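Local coordinates for SMI1/KNR4 family protein (Pseudomonas syringae pv. tomato, PDB 2PAG) that is of unknown function but binds calcium and belongs to the SMI1/KNR4 (SUKH) family, at residues 37-42 / 98-103. Residues are numbered along the deposited sequence; the frame is centred on the assembly and turned at random.
Sequences NIPFVF and YCVEED. With CA (calcium ion), chain B; CA (calcium ion), chain C.
Asp103 OD2 bridges two calcium ions, 2.5 Å from the one it shares with Glu101 and 2.4 Å from the one that carries four waters, on the hairpin turn between strands 96-100 and 106-109 of the antiparallel sheet of this SUKH-family protein; the back of that turn rests on Pro39, the N-cap residue of helix 40-49. Asp103 OD1 also binds the shared ion, Glu101 gives it OE1 alone, at 2.1 Å, and Thr105 OG1 binds the same ion. The Glu101 CB points away from 37-42, CG is anti to the carbonyl carbon (chi1 -66°), and the chain runs extended from there to the ion. The backbone of the same turn faces the proline ring: Pro39 CG lies 3.3 Å from Glu101 O and 3.7 Å from Glu102 O. Ile88 and Ile90 of strand 88-93 and Val60 from a loop pack on Phe42, and Val124 of helix 124-132 touches both Phe42 and Val100. One residue before Glu101, Val100 turns its side chain toward the helix and divides its methyls between two partners: CG1 meets Pro39 CG at 4.2 Å and CG2 meets Phe42. The Phe42 side chain, its CG anti to the backbone N (chi1 -171°), crosses Val100 obliquely; its CD2 lies 3.7 Å from Val100 CG2.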
ATOM      1  N   ASN A  37      -5.170  -7.105  11.171  1.00 23.31           N
ATOM      2  CA  ASN A  37      -4.112  -6.357  11.822  1.00 23.37           C
ATOM      3  C   ASN A  37      -3.145  -5.997  10.706  1.00 21.35           C
ATOM      4  O   ASN A  37      -2.659  -6.880  10.001  1.00 21.35           O
ATOM      5  CB  ASN A  37      -3.419  -7.230  12.871  1.00 28.20           C
ATOM      6  CG  ASN A  37      -2.498  -6.439  13.775  1.00 31.82           C
ATOM      7  OD1 ASN A  37      -1.460  -5.937  13.344  1.00 33.66           O
ATOM      8  ND2 ASN A  37      -2.879  -6.316  15.041  1.00 35.30           N
ATOM      9  N   ILE A  38      -2.892  -4.705  10.515  1.00 16.62           N
ATOM     10  CA  ILE A  38      -1.959  -4.276   9.473  1.00 16.52           C
ATOM     11  C   ILE A  38      -0.544  -4.465  10.011  1.00 15.87           C
ATOM     12  O   ILE A  38      -0.222  -3.976  11.092  1.00 15.60           O
ATOM     13  CB  ILE A  38      -2.166  -2.790   9.102  1.00 15.60           C
ATOM     14  CG1 ILE A  38      -3.574  -2.587   8.542  1.00 17.32           C
ATOM     15  CG2 ILE A  38      -1.114  -2.355   8.081  1.00 16.02           C
ATOM     16  CD1 ILE A  38      -3.952  -1.141   8.340  1.00 19.07           C
ATOM     17  N   PRO A  39       0.316  -5.191   9.270  1.00 15.58           N
ATOM     18  CA  PRO A  39       1.697  -5.428   9.709  1.00 15.75           C
ATOM     19  C   PRO A  39       2.369  -4.108  10.082  1.00 14.85           C
ATOM     20  O   PRO A  39       2.119  -3.088   9.441  1.00 13.64           O
ATOM     21  CB  PRO A  39       2.333  -6.088   8.483  1.00 17.42           C
ATOM     22  CG  PRO A  39       1.192  -6.838   7.880  1.00 18.96           C
ATOM     23  CD  PRO A  39       0.070  -5.817   7.959  1.00 16.62           C
ATOM     24  N   PHE A  40       3.218  -4.132  11.109  1.00 13.87           N
ATOM     25  CA  PHE A  40       3.900  -2.927  11.582  1.00 13.71           C
ATOM     26  C   PHE A  40       4.580  -2.079  10.517  1.00 13.65           C
ATOM     27  O   PHE A  40       4.316  -0.885  10.426  1.00 13.57           O
ATOM     28  CB  PHE A  40       4.951  -3.251  12.658  1.00 15.27           C
ATOM     29  CG  PHE A  40       5.646  -2.019  13.203  1.00 15.63           C
ATOM     30  CD1 PHE A  40       5.104  -1.314  14.274  1.00 17.39           C
ATOM     31  CD2 PHE A  40       6.777  -1.504  12.573  1.00 17.14           C
ATOM     32  CE1 PHE A  40       5.671  -0.115  14.704  1.00 18.45           C
ATOM     33  CE2 PHE A  40       7.351  -0.300  12.996  1.00 17.08           C
ATOM     34  CZ  PHE A  40       6.794   0.395  14.063  1.00 17.38           C
ATOM     35  N   VAL A  41       5.472  -2.672   9.722  1.00 13.50           N
ATOM     36  CA  VAL A  41       6.171  -1.885   8.712  1.00 12.49           C
ATOM     37  C   VAL A  41       5.213  -1.306   7.678  1.00 13.52           C
ATOM     38  O   VAL A  41       5.399  -0.183   7.227  1.00 11.56           O
ATOM     39  CB  VAL A  41       7.298  -2.696   8.035  1.00 13.95           C
ATOM     40  CG1 VAL A  41       8.002  -1.850   6.990  1.00 13.41           C
ATOM     41  CG2 VAL A  41       8.314  -3.130   9.083  1.00 15.15           C
ATOM     42  N   PHE A  42       4.182  -2.064   7.312  1.00 12.81           N
ATOM     43  CA  PHE A  42       3.173  -1.581   6.372  1.00 11.76           C
ATOM     44  C   PHE A  42       2.473  -0.368   7.017  1.00 11.93           C
ATOM     45  O   PHE A  42       2.227   0.644   6.361  1.00 11.96           O
ATOM     46  CB  PHE A  42       2.175  -2.716   6.091  1.00 12.72           C
ATOM     47  CG  PHE A  42       1.193  -2.437   4.980  1.00 14.66           C
ATOM     48  CD1 PHE A  42       1.175  -1.222   4.304  1.00 16.12           C
ATOM     49  CD2 PHE A  42       0.275  -3.417   4.618  1.00 15.54           C
ATOM     50  CE1 PHE A  42       0.247  -0.991   3.279  1.00 15.93           C
ATOM     51  CE2 PHE A  42      -0.649  -3.203   3.606  1.00 14.75           C
ATOM     52  CZ  PHE A  42      -0.665  -1.984   2.931  1.00 15.79           C
ATOM     53  N   TYR A  98       0.109  -6.055  -5.508  1.00 13.14           N
ATOM     54  CA  TYR A  98       1.259  -6.259  -4.635  1.00 11.51           C
ATOM     55  C   TYR A  98       0.548  -6.329  -3.284  1.00 12.68           C
ATOM     56  O   TYR A  98      -0.227  -5.435  -2.939  1.00 12.03           O
ATOM     57  CB  TYR A  98       2.208  -5.060  -4.705  1.00 12.15           C
ATOM     58  CG  TYR A  98       2.981  -4.981  -6.004  1.00 13.52           C
ATOM     59  CD1 TYR A  98       4.095  -5.789  -6.224  1.00 15.21           C
ATOM     60  CD2 TYR A  98       2.602  -4.094  -7.010  1.00 14.56           C
ATOM     61  CE1 TYR A  98       4.823  -5.717  -7.416  1.00 14.22           C
ATOM     62  CE2 TYR A  98       3.325  -4.014  -8.212  1.00 14.80           C
ATOM     63  CZ  TYR A  98       4.432  -4.827  -8.400  1.00 15.12           C
ATOM     64  OH  TYR A  98       5.156  -4.735  -9.567  1.00 18.19           O
ATOM     65  N   CYS A  99       0.768  -7.415  -2.547  1.00 12.92           N
ATOM     66  CA  CYS A  99       0.111  -7.615  -1.256  1.00 13.63           C
ATOM     67  C   CYS A  99       1.109  -7.935  -0.169  1.00 13.26           C
ATOM     68  O   CYS A  99       2.191  -8.456  -0.442  1.00 11.70           O
ATOM     69  CB  CYS A  99      -0.890  -8.765  -1.343  1.00 15.57           C
ATOM     70  SG  CYS A  99      -2.054  -8.656  -2.714  1.00 20.75           S
ATOM     71  N   VAL A 100       0.712  -7.677   1.071  1.00 11.28           N
ATOM     72  CA  VAL A 100       1.588  -7.899   2.208  1.00 11.31           C
ATOM     73  C   VAL A 100       1.135  -9.031   3.119  1.00 12.88           C
ATOM     74  O   VAL A 100      -0.033  -9.097   3.531  1.00 11.72           O
ATOM     75  CB  VAL A 100       1.714  -6.611   3.027  1.00  9.66           C
ATOM     76  CG1 VAL A 100       2.831  -6.741   4.047  1.00 11.30           C
ATOM     77  CG2 VAL A 100       1.982  -5.439   2.087  1.00 12.67           C
ATOM     78  N   GLU A 101       2.075  -9.926   3.417  1.00 13.63           N
ATOM     79  CA  GLU A 101       1.828 -11.060   4.296  1.00 14.87           C
ATOM     80  C   GLU A 101       1.779 -10.549   5.728  1.00 15.57           C
ATOM     81  O   GLU A 101       2.181  -9.414   6.013  1.00 15.12           O
ATOM     82  CB  GLU A 101       2.958 -12.087   4.194  1.00 15.24           C
ATOM     83  CG  GLU A 101       3.099 -12.796   2.874  1.00 15.50           C
ATOM     84  CD  GLU A 101       3.967 -14.033   3.015  1.00 18.48           C
ATOM     85  OE1 GLU A 101       5.014 -13.949   3.696  1.00 13.48           O
ATOM     86  OE2 GLU A 101       3.603 -15.087   2.449  1.00 20.12           O
ATOM     87  N   GLU A 102       1.297 -11.394   6.635  1.00 17.64           N
ATOM     88  CA  GLU A 102       1.202 -11.015   8.036  1.00 17.99           C
ATOM     89  C   GLU A 102       2.568 -10.674   8.623  1.00 17.17           C
ATOM     90  O   GLU A 102       2.666  -9.807   9.499  1.00 18.86           O
ATOM     91  CB  GLU A 102       0.520 -12.138   8.821  1.00 22.22           C
ATOM     92  CG  GLU A 102      -0.824 -12.521   8.206  1.00 28.34           C
ATOM     93  CD  GLU A 102      -1.561 -13.595   8.981  1.00 32.44           C
ATOM     94  OE1 GLU A 102      -1.956 -13.330  10.138  1.00 34.47           O
ATOM     95  OE2 GLU A 102      -1.747 -14.703   8.426  1.00 34.01           O
ATOM     96  N   ASP A 103       3.622 -11.329   8.133  1.00 14.47           N
ATOM     97  CA  ASP A 103       4.965 -11.055   8.629  1.00 14.40           C
ATOM     98  C   ASP A 103       5.690  -9.951   7.868  1.00 13.62           C
ATOM     99  O   ASP A 103       6.879  -9.714   8.086  1.00 13.17           O
ATOM    100  CB  ASP A 103       5.832 -12.333   8.666  1.00 14.05           C
ATOM    101  CG  ASP A 103       6.073 -12.950   7.289  1.00 14.12           C
ATOM    102  OD1 ASP A 103       5.939 -12.259   6.261  1.00 11.72           O
ATOM    103  OD2 ASP A 103       6.431 -14.147   7.250  1.00 12.66           O
TER
HETATM  104 CA    CA B 201       6.816 -14.044   4.783  1.00 13.96          CA
HETATM  105 CA    CA C 202       6.729 -16.293   8.163  1.00  6.44          CA
HETATM  106  O   HOH W   1       4.316 -16.538   7.259  1.00 28.26           O
HETATM  107  O   HOH W   2       9.012 -15.526   8.246  1.00 31.99           O
HETATM  108  O   HOH W   3       7.648 -14.820  10.336  1.00 26.67           O
HETATM  109  O   HOH W   4       5.308 -15.942  10.154  1.00 29.28           O